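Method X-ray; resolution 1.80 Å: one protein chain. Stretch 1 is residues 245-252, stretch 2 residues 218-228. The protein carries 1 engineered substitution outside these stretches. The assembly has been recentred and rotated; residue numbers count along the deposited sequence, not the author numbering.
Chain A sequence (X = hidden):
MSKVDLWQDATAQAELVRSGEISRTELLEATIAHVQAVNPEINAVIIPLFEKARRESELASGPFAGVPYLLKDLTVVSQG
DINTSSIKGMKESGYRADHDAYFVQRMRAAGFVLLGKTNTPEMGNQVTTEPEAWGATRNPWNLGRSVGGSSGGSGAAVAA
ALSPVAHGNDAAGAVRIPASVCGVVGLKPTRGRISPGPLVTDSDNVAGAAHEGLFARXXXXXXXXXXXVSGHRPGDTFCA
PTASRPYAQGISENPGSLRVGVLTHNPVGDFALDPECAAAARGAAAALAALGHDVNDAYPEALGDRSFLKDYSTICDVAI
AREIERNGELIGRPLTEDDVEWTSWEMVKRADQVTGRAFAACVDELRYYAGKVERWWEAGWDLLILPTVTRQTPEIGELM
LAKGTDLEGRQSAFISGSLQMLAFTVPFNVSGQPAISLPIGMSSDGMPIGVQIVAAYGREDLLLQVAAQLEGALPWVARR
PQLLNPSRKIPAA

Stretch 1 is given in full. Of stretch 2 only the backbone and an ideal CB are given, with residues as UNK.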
# COMPACT_ATOMS: atom_id res chain seq x y z
N ARG A 245 -13.25 -19.02 8.18
CA ARG A 245 -14.31 -18.63 7.26
C ARG A 245 -13.80 -17.59 6.28
O ARG A 245 -12.82 -16.89 6.56
CB ARG A 245 -15.46 -18.03 8.07
CG ARG A 245 -16.85 -18.36 7.59
CD ARG A 245 -17.85 -17.48 8.32
NE ARG A 245 -17.53 -17.31 9.74
CZ ARG A 245 -17.55 -18.29 10.65
NH1 ARG A 245 -17.88 -19.52 10.29
NH2 ARG A 245 -17.24 -18.02 11.91
N PRO A 246 -14.44 -17.46 5.10
CA PRO A 246 -13.97 -16.45 4.15
C PRO A 246 -14.18 -15.08 4.78
O PRO A 246 -15.13 -14.87 5.53
CB PRO A 246 -14.85 -16.68 2.93
CG PRO A 246 -15.23 -18.14 3.04
CD PRO A 246 -15.49 -18.30 4.50
N TYR A 247 -13.29 -14.14 4.49
CA TYR A 247 -13.40 -12.80 5.07
C TYR A 247 -14.69 -12.07 4.71
O TYR A 247 -15.22 -11.31 5.53
CB TYR A 247 -12.18 -11.97 4.68
CG TYR A 247 -10.92 -12.50 5.32
CD1 TYR A 247 -10.72 -12.39 6.69
CD2 TYR A 247 -9.96 -13.15 4.56
CE1 TYR A 247 -9.58 -12.92 7.30
CE2 TYR A 247 -8.82 -13.69 5.15
CZ TYR A 247 -8.64 -13.57 6.53
OH TYR A 247 -7.51 -14.09 7.12
N ALA A 248 -15.20 -12.28 3.51
CA ALA A 248 -16.43 -11.61 3.10
C ALA A 248 -17.59 -12.02 4.00
O ALA A 248 -18.59 -11.30 4.11
CB ALA A 248 -16.75 -11.94 1.65
N GLN A 249 -17.46 -13.17 4.65
CA GLN A 249 -18.49 -13.67 5.55
C GLN A 249 -18.30 -13.23 7.00
O GLN A 249 -19.27 -12.88 7.68
CB GLN A 249 -18.53 -15.20 5.51
CG GLN A 249 -19.03 -15.80 4.20
CD GLN A 249 -19.00 -17.32 4.21
OE1 GLN A 249 -19.44 -17.96 5.17
NE2 GLN A 249 -18.47 -17.91 3.14
N GLY A 250 -17.06 -13.26 7.47
CA GLY A 250 -16.78 -12.89 8.85
C GLY A 250 -16.83 -11.41 9.19
O GLY A 250 -16.98 -11.04 10.36
N ILE A 251 -16.70 -10.56 8.17
CA ILE A 251 -16.71 -9.12 8.37
C ILE A 251 -17.93 -8.60 9.14
O ILE A 251 -17.86 -7.57 9.81
CB ILE A 251 -16.62 -8.39 7.00
CG1 ILE A 251 -16.68 -6.88 7.20
CG2 ILE A 251 -17.73 -8.86 6.08
CD1 ILE A 251 -16.63 -6.10 5.91
N SER A 252 -19.05 -9.31 9.05
CA SER A 252 -20.27 -8.88 9.73
C SER A 252 -20.46 -9.47 11.13
O SER A 252 -21.41 -9.13 11.83
CB SER A 252 -21.50 -9.20 8.87
OG SER A 252 -21.51 -10.56 8.48
N UNK A 218 -14.27 0.63 0.36
CA UNK A 218 -15.16 0.03 1.34
C UNK A 218 -14.46 -1.13 2.03
O UNK A 218 -13.58 -1.77 1.45
CB UNK A 218 -16.46 -0.44 0.68
N UNK A 219 -14.86 -1.42 3.26
CA UNK A 219 -14.24 -2.51 4.00
C UNK A 219 -14.65 -3.86 3.41
O UNK A 219 -13.86 -4.82 3.42
CB UNK A 219 -14.62 -2.44 5.48
N UNK A 220 -15.85 -3.95 2.86
CA UNK A 220 -16.29 -5.22 2.29
C UNK A 220 -15.48 -5.56 1.04
O UNK A 220 -15.22 -6.73 0.76
CB UNK A 220 -17.78 -5.17 1.96
N UNK A 221 -15.06 -4.54 0.30
CA UNK A 221 -14.25 -4.76 -0.90
C UNK A 221 -12.90 -5.37 -0.51
O UNK A 221 -12.38 -6.23 -1.22
CB UNK A 221 -14.05 -3.45 -1.66
N UNK A 222 -12.33 -4.90 0.60
CA UNK A 222 -11.05 -5.43 1.06
C UNK A 222 -11.20 -6.89 1.45
O UNK A 222 -10.39 -7.74 1.08
CB UNK A 222 -10.52 -4.61 2.24
N UNK A 223 -12.26 -7.19 2.20
CA UNK A 223 -12.51 -8.56 2.63
C UNK A 223 -12.64 -9.49 1.43
O UNK A 223 -12.07 -10.58 1.41
CB UNK A 223 -13.77 -8.63 3.49
N UNK A 224 -13.39 -9.06 0.42
CA UNK A 224 -13.57 -9.87 -0.78
C UNK A 224 -12.26 -10.08 -1.54
O UNK A 224 -12.00 -11.17 -2.06
CB UNK A 224 -14.60 -9.21 -1.70
N UNK A 225 -11.44 -9.04 -1.60
CA UNK A 225 -10.16 -9.12 -2.29
C UNK A 225 -9.23 -10.13 -1.62
O UNK A 225 -8.51 -10.86 -2.29
CB UNK A 225 -9.50 -7.74 -2.33
N UNK A 226 -9.25 -10.15 -0.29
CA UNK A 226 -8.42 -11.09 0.47
C UNK A 226 -8.81 -12.52 0.13
O UNK A 226 -7.95 -13.39 0.01
CB UNK A 226 -8.56 -10.85 1.97
N UNK A 227 -10.11 -12.77 -0.02
CA UNK A 227 -10.58 -14.11 -0.35
C UNK A 227 -10.10 -14.51 -1.73
O UNK A 227 -9.97 -15.70 -2.03
CB UNK A 227 -12.11 -14.18 -0.28
N UNK A 228 -9.84 -13.52 -2.57
CA UNK A 228 -9.39 -13.77 -3.93
C UNK A 228 -7.89 -14.04 -4.08
O UNK A 228 -7.49 -15.00 -4.74
CB UNK A 228 -9.77 -12.57 -4.80

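Position 218 lies just before the helix, with extended backbone angles (-138/153), and nothing of stretch 1 comes within 5.5 Å of its ideal CB. What the site offers is an N-cap, where Ser, Thr, Asp or Asn could accept from a free backbone amide of the first turn. The residue is Ser218, whose OG accepts from the backbone N of position 221 at 3.2 Å.

At position 219 the CA-to-CB bond points toward stretch 1, and the ideal CB is 4.2 Å from Ile251 CD1. An aliphatic side chain suits this place, with Val, Ile, Leu or Ala all plausible. Val219 is found, with chi1 t, and its CG1 packs 3.6 Å from Ile251 CD1.

Position 220 is also 4.2 Å from Ile251 CD1 at its ideal CB, but the bond points sideways, so a long or polar side chain could pass the methyl and continue elsewhere. Arg220 does this: its end leads away, while its CA lies 3.7 Å from Ile251 CD1. The methyl thus rests against the start of the residue, and the guanidinium is bonded elsewhere in the structure.

Positions 221 and 222 have no neighbour in stretch 1 within 5.5 Å of the ideal CB, the first pointing away and the second sideways. Stretch 1 sets no preference at either, and they hold Asp221 and Ile222.

Position 223 is the tight point. Its CB points toward stretch 1 and its CA is 5.0 Å from Tyr247 CA; the ideal CB stands 3.7 Å from Tyr247 O, 3.9 Å from Ala248 N and 4.5 Å from Ile251 CD1. With backbone and side-chain atoms so near, a small residue is favoured, Ala or Gly, perhaps Ser. Ala223 fits, its CB 3.9 Å from Tyr247 CB, and the carbonyl O of Ala223 lies 3.6 Å from Tyr247 CB.

Position 224 points away, its ideal CB 4.8 Å from Ala248 CB, and many residues would serve; Ala224 is present. At 225 the CB is out of reach of stretch 1, which leaves the choice open, and Leu225 is found.

Position 226 points toward stretch 1, its ideal CB 3.7 Å from Tyr247 CD2. An apolar side chain able to spread along the ring is expected, such as Leu, Met or Ile. In Leu226, CB meets Tyr247 CD2 at 3.7 Å and CD1 lies over one face of the ring.

Position 227 points sideways, its ideal CB 4.9 Å from both Pro246 CB and Tyr247 N. Pro246 is the N-cap of the short helix, yet proline has no side-chain acceptor for the amides of Tyr247 and Ala248. An acceptor reaching in from this position would suit, so Asp, Asn or perhaps Glu. Asp227 engages both amides: Tyr247 N donates to OD1 at 2.8 Å and Ala248 N to OD2 at 2.9 Å. One carboxylate thus accepts from two successive backbone amides at the start of the short helix.

Position 228 is out of reach of stretch 1, which sets no preference there; it holds Val228, and the helix continues beyond it.

Stretch 2 (218-228) SVRDIAALLDV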
# COMPACT_ATOMS: atom_id res chain seq x y z
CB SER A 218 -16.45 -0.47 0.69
OG SER A 218 -16.21 -1.59 -0.14
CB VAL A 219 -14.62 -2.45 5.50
CG1 VAL A 219 -13.98 -3.62 6.25
CG2 VAL A 219 -14.14 -1.13 6.09
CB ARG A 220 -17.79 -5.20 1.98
CG ARG A 220 -18.22 -4.28 0.85
CD ARG A 220 -19.73 -4.35 0.67
NE ARG A 220 -20.19 -3.62 -0.51
CZ ARG A 220 -21.46 -3.59 -0.92
NH1 ARG A 220 -22.39 -4.24 -0.24
NH2 ARG A 220 -21.79 -2.91 -2.01
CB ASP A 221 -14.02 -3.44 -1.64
CG ASP A 221 -15.06 -3.19 -2.73
OD1 ASP A 221 -16.07 -3.92 -2.79
OD2 ASP A 221 -14.86 -2.24 -3.52
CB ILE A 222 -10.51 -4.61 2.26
CG1 ILE A 222 -10.17 -3.18 1.81
CG2 ILE A 222 -9.27 -5.28 2.85
CD1 ILE A 222 -9.05 -3.11 0.78
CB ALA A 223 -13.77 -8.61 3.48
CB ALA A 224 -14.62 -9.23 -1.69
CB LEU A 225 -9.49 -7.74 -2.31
CG LEU A 225 -10.18 -6.73 -3.23
CD1 LEU A 225 -9.68 -5.33 -2.93
CD2 LEU A 225 -9.91 -7.12 -4.68
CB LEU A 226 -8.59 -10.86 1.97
CG LEU A 226 -7.77 -9.73 2.57
CD1 LEU A 226 -8.15 -9.52 4.03
CD2 LEU A 226 -6.29 -10.06 2.44
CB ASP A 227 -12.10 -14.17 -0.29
CG ASP A 227 -12.65 -13.99 1.11
OD1 ASP A 227 -11.93 -14.32 2.08
OD2 ASP A 227 -13.80 -13.52 1.24
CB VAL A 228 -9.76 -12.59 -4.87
CG1 VAL A 228 -9.24 -12.84 -6.27
CG2 VAL A 228 -11.27 -12.39 -4.89
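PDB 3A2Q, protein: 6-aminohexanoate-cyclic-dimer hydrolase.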